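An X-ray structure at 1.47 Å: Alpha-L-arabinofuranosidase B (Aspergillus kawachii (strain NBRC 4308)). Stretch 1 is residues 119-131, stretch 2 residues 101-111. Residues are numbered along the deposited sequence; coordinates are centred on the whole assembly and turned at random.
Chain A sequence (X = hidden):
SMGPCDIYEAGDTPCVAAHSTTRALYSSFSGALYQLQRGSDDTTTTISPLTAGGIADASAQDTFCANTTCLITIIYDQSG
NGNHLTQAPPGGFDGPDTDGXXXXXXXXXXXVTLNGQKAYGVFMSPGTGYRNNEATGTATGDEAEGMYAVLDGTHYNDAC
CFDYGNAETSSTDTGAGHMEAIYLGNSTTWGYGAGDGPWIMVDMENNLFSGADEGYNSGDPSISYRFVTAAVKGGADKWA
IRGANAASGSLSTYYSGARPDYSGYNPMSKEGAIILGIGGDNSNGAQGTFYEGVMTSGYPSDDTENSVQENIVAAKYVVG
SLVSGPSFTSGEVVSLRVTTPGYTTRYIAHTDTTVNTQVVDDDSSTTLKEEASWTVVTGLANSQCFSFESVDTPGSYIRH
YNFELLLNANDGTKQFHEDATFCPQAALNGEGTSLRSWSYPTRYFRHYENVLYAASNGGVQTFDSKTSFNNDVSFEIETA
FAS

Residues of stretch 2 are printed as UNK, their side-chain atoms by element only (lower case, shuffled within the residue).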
ATOM      1  N   ALA A 119      -8.775 -10.234  -6.378  1.00 14.23           N
ATOM      2  CA  ALA A 119      -8.594  -8.857  -6.826  1.00 14.62           C
ATOM      3  C   ALA A 119      -7.379  -8.293  -6.125  1.00 13.78           C
ATOM      4  O   ALA A 119      -6.821  -8.939  -5.211  1.00 15.26           O
ATOM      5  CB  ALA A 119      -9.815  -8.018  -6.517  1.00 15.89           C
ATOM      6  N   TYR A 120      -6.985  -7.105  -6.555  1.00 14.13           N
ATOM      7  CA  TYR A 120      -5.735  -6.461  -6.086  1.00 13.87           C
ATOM      8  C   TYR A 120      -6.017  -5.066  -5.572  1.00 15.28           C
ATOM      9  O   TYR A 120      -6.638  -4.272  -6.302  1.00 14.91           O
ATOM     10  CB  TYR A 120      -4.762  -6.410  -7.256  1.00 14.69           C
ATOM     11  CG  TYR A 120      -4.253  -7.764  -7.664  1.00 14.36           C
ATOM     12  CD1 TYR A 120      -3.346  -8.455  -6.862  1.00 15.38           C
ATOM     13  CD2 TYR A 120      -4.712  -8.391  -8.826  1.00 14.89           C
ATOM     14  CE1 TYR A 120      -2.840  -9.690  -7.244  1.00 16.78           C
ATOM     15  CE2 TYR A 120      -4.197  -9.618  -9.225  1.00 15.69           C
ATOM     16  CZ  TYR A 120      -3.265 -10.277  -8.428  1.00 17.00           C
ATOM     17  OH  TYR A 120      -2.819 -11.515  -8.801  1.00 18.13           O
ATOM     18  N   GLY A 121      -5.554  -4.780  -4.343  1.00 14.48           N
ATOM     19  CA  GLY A 121      -5.566  -3.437  -3.783  1.00 13.90           C
ATOM     20  C   GLY A 121      -4.299  -2.673  -4.085  1.00 14.57           C
ATOM     21  O   GLY A 121      -3.432  -3.152  -4.797  1.00 14.91           O
ATOM     22  N   VAL A 122      -4.212  -1.501  -3.484  1.00 14.27           N
ATOM     23  CA  VAL A 122      -3.095  -0.561  -3.732  1.00 14.42           C
ATOM     24  C   VAL A 122      -2.214  -0.536  -2.484  1.00 14.52           C
ATOM     25  O   VAL A 122      -2.561   0.135  -1.528  1.00 14.76           O
ATOM     26  CB  VAL A 122      -3.605   0.828  -4.105  1.00 14.37           C
ATOM     27  CG1 VAL A 122      -2.453   1.744  -4.483  1.00 14.94           C
ATOM     28  CG2 VAL A 122      -4.622   0.740  -5.220  1.00 14.80           C
ATOM     29  N   PHE A 123      -1.123  -1.281  -2.521  1.00 14.88           N
ATOM     30  CA  PHE A 123      -0.193  -1.387  -1.382  1.00 14.73           C
ATOM     31  C   PHE A 123       0.846  -0.277  -1.537  1.00 15.53           C
ATOM     32  O   PHE A 123       1.618  -0.285  -2.519  1.00 16.22           O
ATOM     33  CB  PHE A 123       0.474  -2.743  -1.386  1.00 15.36           C
ATOM     34  CG  PHE A 123       1.264  -3.078  -0.155  1.00 15.45           C
ATOM     35  CD1 PHE A 123       2.572  -2.618   0.004  1.00 16.97           C
ATOM     36  CD2 PHE A 123       0.723  -3.907   0.811  1.00 15.29           C
ATOM     37  CE1 PHE A 123       3.303  -2.960   1.138  1.00 15.29           C
ATOM     38  CE2 PHE A 123       1.463  -4.266   1.929  1.00 14.85           C
ATOM     39  CZ  PHE A 123       2.771  -3.831   2.070  1.00 15.91           C
ATOM     40  N   MET A 124       0.859   0.640  -0.606  1.00 15.55           N
ATOM     41  CA  MET A 124       1.678   1.858  -0.748  1.00 15.41           C
ATOM     42  C   MET A 124       2.778   1.841   0.315  1.00 16.73           C
ATOM     43  O   MET A 124       2.484   1.833   1.506  1.00 17.09           O
ATOM     44  CB  MET A 124       0.819   3.097  -0.600  1.00 16.58           C
ATOM     45  CG  MET A 124      -0.333   3.079  -1.652  1.00 17.55           C
ATOM     46  SD  MET A 124      -1.423   4.498  -1.627  1.00 17.96           S
ATOM     47  CE  MET A 124      -0.329   5.693  -2.357  1.00 21.35           C
ATOM     48  N   SER A 125       4.026   1.754  -0.167  1.00 16.41           N
ATOM     49  CA  SER A 125       5.252   1.847   0.631  1.00 16.81           C
ATOM     50  C   SER A 125       5.593   3.316   0.828  1.00 16.77           C
ATOM     51  O   SER A 125       5.175   4.202   0.057  1.00 16.73           O
ATOM     52  CB  SER A 125       6.318   1.029  -0.057  1.00 17.28           C
ATOM     53  OG  SER A 125       6.428   1.379  -1.435  1.00 18.15           O
ATOM     54  N   PRO A 126       6.446   3.641   1.825  1.00 16.50           N
ATOM     55  CA  PRO A 126       6.857   5.027   2.013  1.00 16.60           C
ATOM     56  C   PRO A 126       7.453   5.585   0.718  1.00 17.08           C
ATOM     57  O   PRO A 126       8.362   4.954   0.091  1.00 17.53           O
ATOM     58  CB  PRO A 126       7.933   4.908   3.128  1.00 17.46           C
ATOM     59  CG  PRO A 126       7.437   3.724   3.907  1.00 17.82           C
ATOM     60  CD  PRO A 126       7.038   2.732   2.834  1.00 16.46           C
ATOM     61  N   GLY A 127       6.935   6.741   0.323  1.00 17.61           N
ATOM     62  CA  GLY A 127       7.359   7.392  -0.917  1.00 18.45           C
ATOM     63  C   GLY A 127       6.358   7.237  -2.044  1.00 18.38           C
ATOM     64  O   GLY A 127       6.508   7.893  -3.079  1.00 17.58           O
ATOM     65  N   THR A 128       5.346   6.404  -1.845  1.00 17.81           N
ATOM     66  CA  THR A 128       4.285   6.154  -2.843  1.00 16.28           C
ATOM     67  C   THR A 128       3.155   7.163  -2.644  1.00 17.71           C
ATOM     68  O   THR A 128       2.779   7.461  -1.505  1.00 18.06           O
ATOM     69  CB  THR A 128       3.802   4.708  -2.692  1.00 16.04           C
ATOM     70  OG1 THR A 128       4.935   3.834  -2.796  1.00 17.84           O
ATOM     71  CG2 THR A 128       2.811   4.306  -3.753  1.00 16.44           C
ATOM     72  N   GLY A 129       2.561   7.633  -3.743  1.00 15.70           N
ATOM     73  CA  GLY A 129       1.474   8.607  -3.655  1.00 15.97           C
ATOM     74  C   GLY A 129       0.759   8.812  -4.948  1.00 14.73           C
ATOM     75  O   GLY A 129       1.378   8.793  -6.004  1.00 16.97           O
ATOM     76  N   TYR A 130      -0.539   9.110  -4.841  1.00 15.60           N
ATOM     77  CA  TYR A 130      -1.404   9.493  -5.958  1.00 14.81           C
ATOM     78  C   TYR A 130      -2.129  10.798  -5.631  1.00 14.34           C
ATOM     79  O   TYR A 130      -2.359  11.143  -4.460  1.00 16.18           O
ATOM     80  CB  TYR A 130      -2.446   8.405  -6.255  1.00 15.63           C
ATOM     81  CG  TYR A 130      -1.864   7.086  -6.702  1.00 14.49           C
ATOM     82  CD1 TYR A 130      -1.436   6.143  -5.791  1.00 15.66           C
ATOM     83  CD2 TYR A 130      -1.720   6.775  -8.045  1.00 15.10           C
ATOM     84  CE1 TYR A 130      -0.855   4.961  -6.186  1.00 14.83           C
ATOM     85  CE2 TYR A 130      -1.162   5.570  -8.481  1.00 15.76           C
ATOM     86  CZ  TYR A 130      -0.723   4.661  -7.531  1.00 15.23           C
ATOM     87  OH  TYR A 130      -0.140   3.479  -7.908  1.00 15.66           O
ATOM     88  N   ARG A 131      -2.547  11.491  -6.691  1.00 15.16           N
ATOM     89  CA  ARG A 131      -3.176  12.821  -6.521  1.00 16.25           C
ATOM     90  C   ARG A 131      -3.968  13.212  -7.729  1.00 16.45           C
ATOM     91  O   ARG A 131      -3.665  12.721  -8.852  1.00 16.07           O
ATOM     92  CB  ARG A 131      -2.071  13.853  -6.248  1.00 17.33           C
ATOM     93  CG  ARG A 131      -2.522  15.186  -5.725  1.00 18.37           C
ATOM     94  CD  ARG A 131      -1.353  15.981  -5.109  1.00 18.21           C
ATOM     95  NE  ARG A 131      -1.879  17.023  -4.287  1.00 17.26           N
ATOM     96  CZ  ARG A 131      -1.455  17.342  -3.095  1.00 17.77           C
ATOM     97  NH1 ARG A 131      -0.365  16.771  -2.596  1.00 18.88           N
ATOM     98  NH2 ARG A 131      -2.100  18.235  -2.386  1.00 18.44           N
ATOM     99  N   UNK A 101       8.601  13.453  -8.155  1.00 20.58           N
ATOM    100  CA  UNK A 101       7.298  12.734  -8.095  1.00 19.67           C
ATOM    101  C   UNK A 101       7.402  11.619  -7.065  1.00 18.49           C
ATOM    102  O   UNK A 101       8.482  11.179  -6.633  1.00 18.42           O
ATOM    103  c   UNK A 101       4.839  13.107 -10.551  1.00 21.82           C
ATOM    104  c   UNK A 101       4.191  14.062 -11.303  1.00 25.18           C
ATOM    105  c   UNK A 101       6.292  15.124 -11.709  1.00 26.39           C
ATOM    106  c   UNK A 101       6.938  14.168 -10.943  1.00 25.00           C
ATOM    107  o   UNK A 101       4.282  15.999 -12.656  1.00 32.73           O
ATOM    108  c   UNK A 101       4.924  15.087 -11.862  1.00 27.25           C
ATOM    109  c   UNK A 101       6.883  12.148  -9.445  1.00 19.03           C
ATOM    110  c   UNK A 101       6.205  13.161 -10.312  1.00 21.62           C
ATOM    111  N   UNK A 102       6.217  11.202  -6.605  1.00 16.71           N
ATOM    112  CA  UNK A 102       6.149  10.033  -5.717  1.00 17.24           C
ATOM    113  C   UNK A 102       6.150   8.761  -6.543  1.00 16.70           C
ATOM    114  O   UNK A 102       5.954   8.783  -7.751  1.00 16.74           O
ATOM    115  c   UNK A 102       4.890  10.139  -4.881  1.00 16.00           C
ATOM    116  c   UNK A 102       4.847  11.304  -3.912  1.00 18.68           C
ATOM    117  o   UNK A 102       5.923  11.874  -3.608  1.00 19.93           O
ATOM    118  o   UNK A 102       3.734  11.689  -3.518  1.00 16.83           O
ATOM    119  N   UNK A 103       6.489   7.650  -5.896  1.00 16.57           N
ATOM    120  CA  UNK A 103       6.461   6.337  -6.542  1.00 15.85           C
ATOM    121  C   UNK A 103       4.991   5.936  -6.850  1.00 16.33           C
ATOM    122  O   UNK A 103       4.062   6.254  -6.050  1.00 16.50           O
ATOM    123  o   UNK A 103       8.879   5.089  -4.206  1.00 18.58           O
ATOM    124  c   UNK A 103       7.029   5.259  -5.654  1.00 16.42           C
ATOM    125  c   UNK A 103       8.498   5.406  -5.322  1.00 18.22           C
ATOM    126  n   UNK A 103       9.314   5.825  -6.284  1.00 17.58           N
ATOM    127  N   UNK A 104       4.858   5.190  -7.932  1.00 16.09           N
ATOM    128  CA  UNK A 104       3.642   4.376  -8.180  1.00 16.11           C
ATOM    129  C   UNK A 104       3.684   3.112  -7.327  1.00 15.96           C
ATOM    130  O   UNK A 104       4.753   2.539  -7.036  1.00 16.22           O
ATOM    131  c   UNK A 104       3.491   4.764 -12.002  1.00 19.16           C
ATOM    132  c   UNK A 104       2.037   5.882 -10.358  1.00 18.12           C
ATOM    133  c   UNK A 104       3.350   5.231 -10.582  1.00 17.20           C
ATOM    134  c   UNK A 104       3.555   4.033  -9.655  1.00 15.94           C
ATOM    135  N   UNK A 105       2.504   2.596  -7.014  1.00 14.85           N
ATOM    136  CA  UNK A 105       2.376   1.316  -6.304  1.00 14.87           C
ATOM    137  C   UNK A 105       2.582   0.141  -7.226  1.00 14.79           C
ATOM    138  O   UNK A 105       2.138   0.154  -8.386  1.00 14.73           O
ATOM    139  c   UNK A 105       1.027   1.219  -5.615  1.00 16.12           C
ATOM    140  N   UNK A 106       3.107  -0.941  -6.660  1.00 14.67           N
ATOM    141  CA  UNK A 106       3.042  -2.262  -7.272  1.00 13.95           C
ATOM    142  C   UNK A 106       1.579  -2.611  -7.546  1.00 14.92           C
ATOM    143  O   UNK A 106       0.721  -2.227  -6.764  1.00 15.79           O
ATOM    144  c   UNK A 106       3.624  -3.282  -6.301  1.00 15.51           C
ATOM    145  o   UNK A 106       3.445  -4.591  -6.786  1.00 17.11           O
ATOM    146  N   UNK A 107       1.349  -3.418  -8.560  1.00 15.06           N
ATOM    147  CA  UNK A 107       0.002  -3.966  -8.772  1.00 15.32           C
ATOM    148  C   UNK A 107      -0.271  -5.206  -7.929  1.00 15.00           C
ATOM    149  O   UNK A 107      -1.429  -5.609  -7.843  1.00 14.91           O
ATOM    150  c   UNK A 107      -0.140  -4.316 -10.211  1.00 15.87           C
ATOM    151  N   UNK A 108       0.701  -5.759  -7.192  1.00 15.09           N
ATOM    152  CA  UNK A 108       0.543  -7.115  -6.589  1.00 14.62           C
ATOM    153  C   UNK A 108       0.855  -7.134  -5.099  1.00 16.25           C
ATOM    154  O   UNK A 108       0.962  -8.237  -4.550  1.00 18.38           O
ATOM    155  c   UNK A 108       3.744  -9.027  -7.817  1.00 16.57           C
ATOM    156  c   UNK A 108       0.821  -8.330  -8.741  1.00 17.05           C
ATOM    157  c   UNK A 108       2.878  -7.904  -7.365  1.00 15.42           C
ATOM    158  c   UNK A 108       1.372  -8.178  -7.341  1.00 15.62           C
ATOM    159  N   UNK A 109       0.975  -5.994  -4.449  1.00 14.74           N
ATOM    160  CA  UNK A 109       1.291  -6.010  -3.020  1.00 15.09           C
ATOM    161  C   UNK A 109       0.097  -6.266  -2.123  1.00 15.29           C
ATOM    162  O   UNK A 109       0.297  -6.517  -0.933  1.00 15.21           O
ATOM    163  N   UNK A 110      -1.135  -6.218  -2.636  1.00 13.85           N
ATOM    164  CA  UNK A 110      -2.334  -6.308  -1.789  1.00 14.20           C
ATOM    165  C   UNK A 110      -3.369  -7.235  -2.412  1.00 16.10           C
ATOM    166  O   UNK A 110      -4.503  -6.833  -2.676  1.00 15.80           O
ATOM    167  c   UNK A 110      -2.895  -4.947  -1.536  1.00 16.43           C
ATOM    168  N   UNK A 111      -3.041  -8.511  -2.583  1.00 15.08           N
ATOM    169  CA  UNK A 111      -4.016  -9.475  -3.080  1.00 14.87           C
ATOM    170  C   UNK A 111      -5.101  -9.702  -2.028  1.00 15.76           C
ATOM    171  O   UNK A 111      -4.823  -9.821  -0.823  1.00 15.87           O
ATOM    172  c   UNK A 111      -1.744  -9.171  -2.256  1.00 15.52           C
ATOM    173  c   UNK A 111      -3.231 -10.766  -3.304  1.00 15.80           C
ATOM    174  c   UNK A 111      -2.085 -10.653  -2.274  1.00 17.22           C
TER
HETATM  175  O   HOH W   1       7.737   3.600  -2.067  1.00 20.61           O
HETATM  176  O   HOH W   2       5.633   1.767  -4.518  1.00 20.45           O
HETATM  177  O   HOH W   3      -0.367  -3.160  -4.581  1.00 16.01           O
HETATM  178  O   HOH W   4       3.973  -0.683  -3.903  1.00 17.07           O
HETATM  179  O   HOH W   5      -2.231  -5.639  -5.163  1.00 15.90           O

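Position 101 has one carbon leading to a six-carbon ring that bears an oxygen. It makes no contact with stretch 1. This is Tyr 101.

Position 102 has two carbons, the second carrying two oxygens. A carboxylate fits, and the side chain ends there, so this is Asp 102. Its CB lies 3.3 Å from Gly 127 O. A CB on Gly 129 would fall 2.5 Å from Asp 102 OD2, a clash that glycine avoids.

Position 103 has two carbons, the second carrying one oxygen and one nitrogen: an amide, hence Asn 103. Its N donates to Gly 127 O at 2.8 Å, and its O accepts from Gly 129 N at 3.1 Å. Water 1 joins Asn 103 OD1 (2.8 Å from the water O) to the turn of residues 125 to 128.

Position 104 has four carbons, forked at the second. This is Leu 104. Its CD2 packs 3.7 Å from Tyr 130 CE2.

Position 105 has a single carbon, so it is Ala 105. CB points toward stretch 1, 3.7 Å from Val 122 CG1 and 3.5 Å from Phe 123 O. Ala 105 N donates to Tyr 130 OH at 2.9 Å.

Position 106 has one carbon and one oxygen: Ser 106. Its OG accepts from the N of position 108 at 3.0 Å. Water 4 bridges Ser 106 N to Phe 123 O, where the direct gap between these two atoms is 4.4 Å.

Position 107 has one carbon: Ala 107. Its side chain stays clear of stretch 1, but its O lies 3.5 Å from Tyr 120 CB.

Position 108 has four carbons, forked at the first, with one arm two carbons long. This is Ile 108. Its CG2 is 4.2 Å from Tyr 120 CE1.

Position 109 has no side-chain atoms: Gly 109. A CB here would sit 2.7 Å from Phe 123 CB, a clash. Its O lies 3.2 Å from Phe 123 CD2.

Position 110 has one carbon: Ala 110. Its CB meets Phe 123 CB at 4.0 Å and lies at the edge of that ring. Its O accepts from Gly 121 N at 2.8 Å, nearly in line.

Position 111 has three carbons closing a ring onto N: Pro 111. Its CB is 4.1 Å from Tyr 120 CE1.

The contact is fastened directly at both ends, by Asn 103 with Gly 127 and Gly 129, helped by Ala 105 N with Tyr 130 OH, and by Ala 110 with Gly 121. Between them the backbones stand apart, and waters 3, 4 and 5 bridge the gap. Gly 109 and Gly 129 leave no CB where one would clash with Phe 123 CB and Asp 102 OD2.

Stretch 2, residues 101-111: YDNLASAIGAP
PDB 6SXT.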